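Local structure of antitoxin RelF (Mycobacterium tuberculosis, 3G5O) at residues 23-34 and 44-52. The protein neutralises the toxin RelG by binding it and, together with that toxin, binds DNA and represses its own promoter. Residues are numbered along the deposited sequence; the frame is centred on the assembly and turned at random.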
loop_
_atom_site.group_PDB
_atom_site.type_symbol
_atom_site.label_atom_id
_atom_site.label_comp_id
_atom_site.label_asym_id
_atom_site.label_seq_id
_atom_site.Cartn_x
_atom_site.Cartn_y
_atom_site.Cartn_z
ATOM N N PHE A 23 24.175 -9.306 -3.468
ATOM C CA PHE A 23 22.794 -8.966 -3.859
ATOM C C PHE A 23 22.013 -8.345 -2.698
ATOM O O PHE A 23 21.258 -7.384 -2.910
ATOM C CB PHE A 23 22.051 -10.175 -4.471
ATOM C CG PHE A 23 22.431 -10.430 -5.909
ATOM C CD1 PHE A 23 21.957 -9.598 -6.924
ATOM C CD2 PHE A 23 23.294 -11.476 -6.251
ATOM C CE1 PHE A 23 22.322 -9.811 -8.265
ATOM C CE2 PHE A 23 23.664 -11.697 -7.581
ATOM C CZ PHE A 23 23.172 -10.853 -8.603
ATOM N N VAL A 24 22.194 -8.901 -1.492
ATOM C CA VAL A 24 21.598 -8.321 -0.283
ATOM C C VAL A 24 22.143 -6.901 -0.013
ATOM O O VAL A 24 21.350 -5.962 0.236
ATOM C CB VAL A 24 21.764 -9.230 0.960
ATOM C CG1 VAL A 24 21.441 -8.481 2.206
ATOM C CG2 VAL A 24 20.863 -10.462 0.839
ATOM N N ASP A 25 23.466 -6.729 -0.104
ATOM C CA ASP A 25 24.066 -5.390 0.054
ATOM C C ASP A 25 23.468 -4.405 -0.940
ATOM O O ASP A 25 23.212 -3.251 -0.561
ATOM C CB ASP A 25 25.594 -5.390 -0.156
ATOM C CG ASP A 25 26.378 -5.827 1.058
ATOM O OD1 ASP A 25 25.895 -5.763 2.225
ATOM O OD2 ASP A 25 27.534 -6.237 0.832
ATOM N N ALA A 26 23.254 -4.850 -2.194
ATOM C CA ALA A 26 22.767 -3.984 -3.271
ATOM C C ALA A 26 21.335 -3.452 -3.038
ATOM O O ALA A 26 21.107 -2.252 -3.157
ATOM C CB ALA A 26 22.849 -4.665 -4.651
ATOM N N VAL A 27 20.381 -4.329 -2.717
ATOM C CA VAL A 27 19.026 -3.861 -2.472
ATOM C C VAL A 27 18.927 -3.078 -1.140
ATOM O O VAL A 27 18.104 -2.173 -0.995
ATOM C CB VAL A 27 17.969 -4.994 -2.540
ATOM C CG1 VAL A 27 18.077 -5.736 -3.856
ATOM C CG2 VAL A 27 18.089 -5.935 -1.358
ATOM N N SER A 28 19.789 -3.418 -0.196
ATOM C CA SER A 28 19.804 -2.802 1.099
ATOM C C SER A 28 20.001 -1.299 1.039
ATOM O O SER A 28 19.427 -0.542 1.813
ATOM C CB SER A 28 20.983 -3.351 1.878
ATOM O OG SER A 28 20.846 -2.901 3.177
ATOM N N SER A 29 20.865 -0.877 0.145
ATOM C CA SER A 29 21.278 0.520 0.108
ATOM C C SER A 29 20.497 1.343 -0.934
ATOM O O SER A 29 20.747 2.558 -1.108
ATOM C CB SER A 29 22.777 0.564 -0.145
ATOM O OG SER A 29 23.070 -0.169 -1.323
ATOM N N THR A 30 19.511 0.713 -1.581
ATOM C CA THR A 30 18.812 1.315 -2.710
ATOM C C THR A 30 17.309 0.955 -2.755
ATOM O O THR A 30 16.792 0.226 -1.896
ATOM C CB THR A 30 19.432 0.827 -4.055
ATOM O OG1 THR A 30 19.107 -0.554 -4.246
ATOM C CG2 THR A 30 20.997 0.995 -4.106
ATOM N N GLN A 31 16.645 1.463 -3.788
ATOM C CA GLN A 31 15.314 1.082 -4.149
ATOM C C GLN A 31 15.268 -0.096 -5.147
ATOM O O GLN A 31 14.217 -0.403 -5.663
ATOM C CB GLN A 31 14.538 2.283 -4.718
ATOM C CG GLN A 31 14.424 3.471 -3.758
ATOM C CD GLN A 31 13.760 4.705 -4.398
ATOM O OE1 GLN A 31 14.389 5.760 -4.527
ATOM N NE2 GLN A 31 12.504 4.570 -4.794
ATOM N N ASP A 32 16.382 -0.774 -5.397
ATOM C CA ASP A 32 16.412 -1.811 -6.431
ATOM C C ASP A 32 15.588 -3.034 -5.991
ATOM O O ASP A 32 15.511 -3.344 -4.800
ATOM C CB ASP A 32 17.859 -2.269 -6.688
ATOM C CG ASP A 32 18.758 -1.176 -7.320
ATOM O OD1 ASP A 32 18.257 -0.149 -7.835
ATOM O OD2 ASP A 32 19.995 -1.375 -7.303
ATOM N N GLN A 33 14.962 -3.721 -6.939
ATOM C CA GLN A 33 14.320 -4.992 -6.641
ATOM C C GLN A 33 14.823 -6.079 -7.537
ATOM O O GLN A 33 15.154 -5.835 -8.697
ATOM C CB GLN A 33 12.809 -4.934 -6.779
ATOM C CG GLN A 33 12.352 -3.780 -7.587
ATOM C CD GLN A 33 10.830 -3.713 -7.622
ATOM O OE1 GLN A 33 10.244 -2.673 -7.329
ATOM N NE2 GLN A 33 10.195 -4.829 -7.980
ATOM N N ILE A 34 14.840 -7.283 -6.999
ATOM C CA ILE A 34 15.204 -8.459 -7.761
ATOM C C ILE A 34 14.042 -9.419 -7.712
ATOM O O ILE A 34 13.615 -9.811 -6.629
ATOM C CB ILE A 34 16.390 -9.167 -7.129
ATOM C CG1 ILE A 34 17.564 -8.202 -6.970
ATOM C CG2 ILE A 34 16.769 -10.417 -7.967
ATOM C CD1 ILE A 34 18.696 -8.779 -6.160
ATOM N N ALA A 44 10.033 -15.325 -6.155
ATOM C CA ALA A 44 10.197 -14.458 -4.988
ATOM C C ALA A 44 10.735 -13.128 -5.442
ATOM O O ALA A 44 11.284 -12.987 -6.574
ATOM C CB ALA A 44 11.164 -15.067 -3.976
ATOM N N VAL A 45 10.642 -12.160 -4.538
ATOM C CA VAL A 45 11.161 -10.848 -4.803
ATOM C C VAL A 45 12.025 -10.473 -3.599
ATOM O O VAL A 45 11.645 -10.710 -2.429
ATOM C CB VAL A 45 10.003 -9.804 -5.023
ATOM C CG1 VAL A 45 10.571 -8.404 -5.111
ATOM C CG2 VAL A 45 9.219 -10.125 -6.295
ATOM N N LEU A 46 13.186 -9.888 -3.893
ATOM C CA LEU A 46 14.047 -9.347 -2.846
ATOM C C LEU A 46 14.141 -7.830 -2.935
ATOM O O LEU A 46 14.422 -7.299 -4.011
ATOM C CB LEU A 46 15.458 -9.980 -2.945
ATOM C CG LEU A 46 16.464 -9.760 -1.821
ATOM C CD1 LEU A 46 16.151 -10.638 -0.608
ATOM C CD2 LEU A 46 17.881 -10.086 -2.335
ATOM N N VAL A 47 13.923 -7.133 -1.808
ATOM C CA VAL A 47 14.070 -5.673 -1.747
ATOM C C VAL A 47 14.781 -5.275 -0.461
ATOM O O VAL A 47 14.888 -6.078 0.442
ATOM C CB VAL A 47 12.688 -4.930 -1.789
ATOM C CG1 VAL A 47 12.033 -5.167 -3.105
ATOM C CG2 VAL A 47 11.777 -5.390 -0.646
ATOM N N GLY A 48 15.246 -4.026 -0.366
ATOM C CA GLY A 48 15.919 -3.550 0.857
ATOM C C GLY A 48 14.930 -3.569 2.016
ATOM O O GLY A 48 13.693 -3.439 1.807
ATOM N N ALA A 49 15.441 -3.744 3.231
ATOM C CA ALA A 49 14.598 -3.585 4.405
ATOM C C ALA A 49 13.986 -2.181 4.535
ATOM O O ALA A 49 12.788 -2.043 4.905
ATOM C CB ALA A 49 15.380 -3.966 5.707
ATOM N N ASP A 50 14.784 -1.144 4.273
ATOM C CA ASP A 50 14.297 0.231 4.286
ATOM C C ASP A 50 13.238 0.403 3.185
ATOM O O ASP A 50 12.191 1.012 3.409
ATOM C CB ASP A 50 15.419 1.241 4.081
ATOM C CG ASP A 50 16.387 1.302 5.253
ATOM O OD1 ASP A 50 16.029 0.883 6.379
ATOM O OD2 ASP A 50 17.513 1.792 5.042
ATOM N N GLU A 51 13.516 -0.132 1.997
ATOM C CA GLU A 51 12.523 -0.093 0.915
ATOM C C GLU A 51 11.180 -0.769 1.303
ATOM O O GLU A 51 10.093 -0.245 0.998
ATOM C CB GLU A 51 13.084 -0.661 -0.411
ATOM C CG GLU A 51 12.212 -0.338 -1.633
ATOM C CD GLU A 51 11.973 1.185 -1.798
ATOM O OE1 GLU A 51 12.785 2.014 -1.305
ATOM O OE2 GLU A 51 10.981 1.569 -2.408
ATOM N N TRP A 52 11.266 -1.891 2.003
ATOM C CA TRP A 52 10.078 -2.604 2.451
ATOM C C TRP A 52 9.268 -1.724 3.431
ATOM O O TRP A 52 8.061 -1.585 3.286
ATOM C CB TRP A 52 10.472 -3.918 3.126
ATOM C CG TRP A 52 9.278 -4.684 3.622
ATOM C CD1 TRP A 52 8.811 -4.768 4.917
ATOM C CD2 TRP A 52 8.384 -5.423 2.816
ATOM N NE1 TRP A 52 7.676 -5.551 4.949
ATOM C CE2 TRP A 52 7.406 -5.981 3.677
ATOM C CE3 TRP A 52 8.318 -5.687 1.439
ATOM C CZ2 TRP A 52 6.355 -6.787 3.203
ATOM C CZ3 TRP A 52 7.275 -6.529 0.960
ATOM C CH2 TRP A 52 6.313 -7.063 1.863
HETATM O O HOH W 1 16.323 -0.159 0.888
HETATM O O HOH W 2 17.636 -1.636 3.856
HETATM O O HOH W 3 15.290 -2.106 -2.437
HETATM O O HOH W 4 15.015 2.348 0.155
#
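Leu46 carries its CG anti to the backbone N (chi1 -170°), which sends the isobutyl group off the strand towards helix 23-28, where CG meets Val27 CG2 at 4.2 Å. Ile34, its hydrogen-bonded antiparallel partner, lies side by side with it and points the same way, CD1 4.1 Å from Leu46 CD2; Val24 adds a looser methyl contact. Two backbone bonds lock this pair: Leu46 N to Ile34 O (2.8 Å) and Ile34 N to Leu46 O (3.0 Å). Val27 also presses CG2 against the backbone where the strand ends, 3.5 Å from Val47 C. At Gly48, the N-cap of helix 49-62, the two backbones come close, its CA 3.2 Å from Val27 O. From Gly48 onward, water mediates the polar contacts. One molecule accepts from Gly48 N and lies within bonding distance of the Thr30 and Asp32 carbonyls; a second joins Ser28 O to Asp50 N; a third accepts from Glu51 N, in the first turn of the helix, and sits near the carbonyls of Thr30 and Ser28. Glu51 bends at chi2 (56°) and sets OE1 3.3 Å from Gln31 CG, its carboxylate turned 21° from the Gln31 amide; OE1 is also salt-bridged to Arg61 of a toxin chain, which packs on Gln31 too. Helix 20-28 thus rests on the hairpin 33-38/41-48 of the Phd/YefM antitoxin domain. Strand 8-12 flanks strand 33-38 within the chain, while residues 44-48 pair antiparallel with a strand of the second antitoxin subunit, carrying the sheet across the dimer.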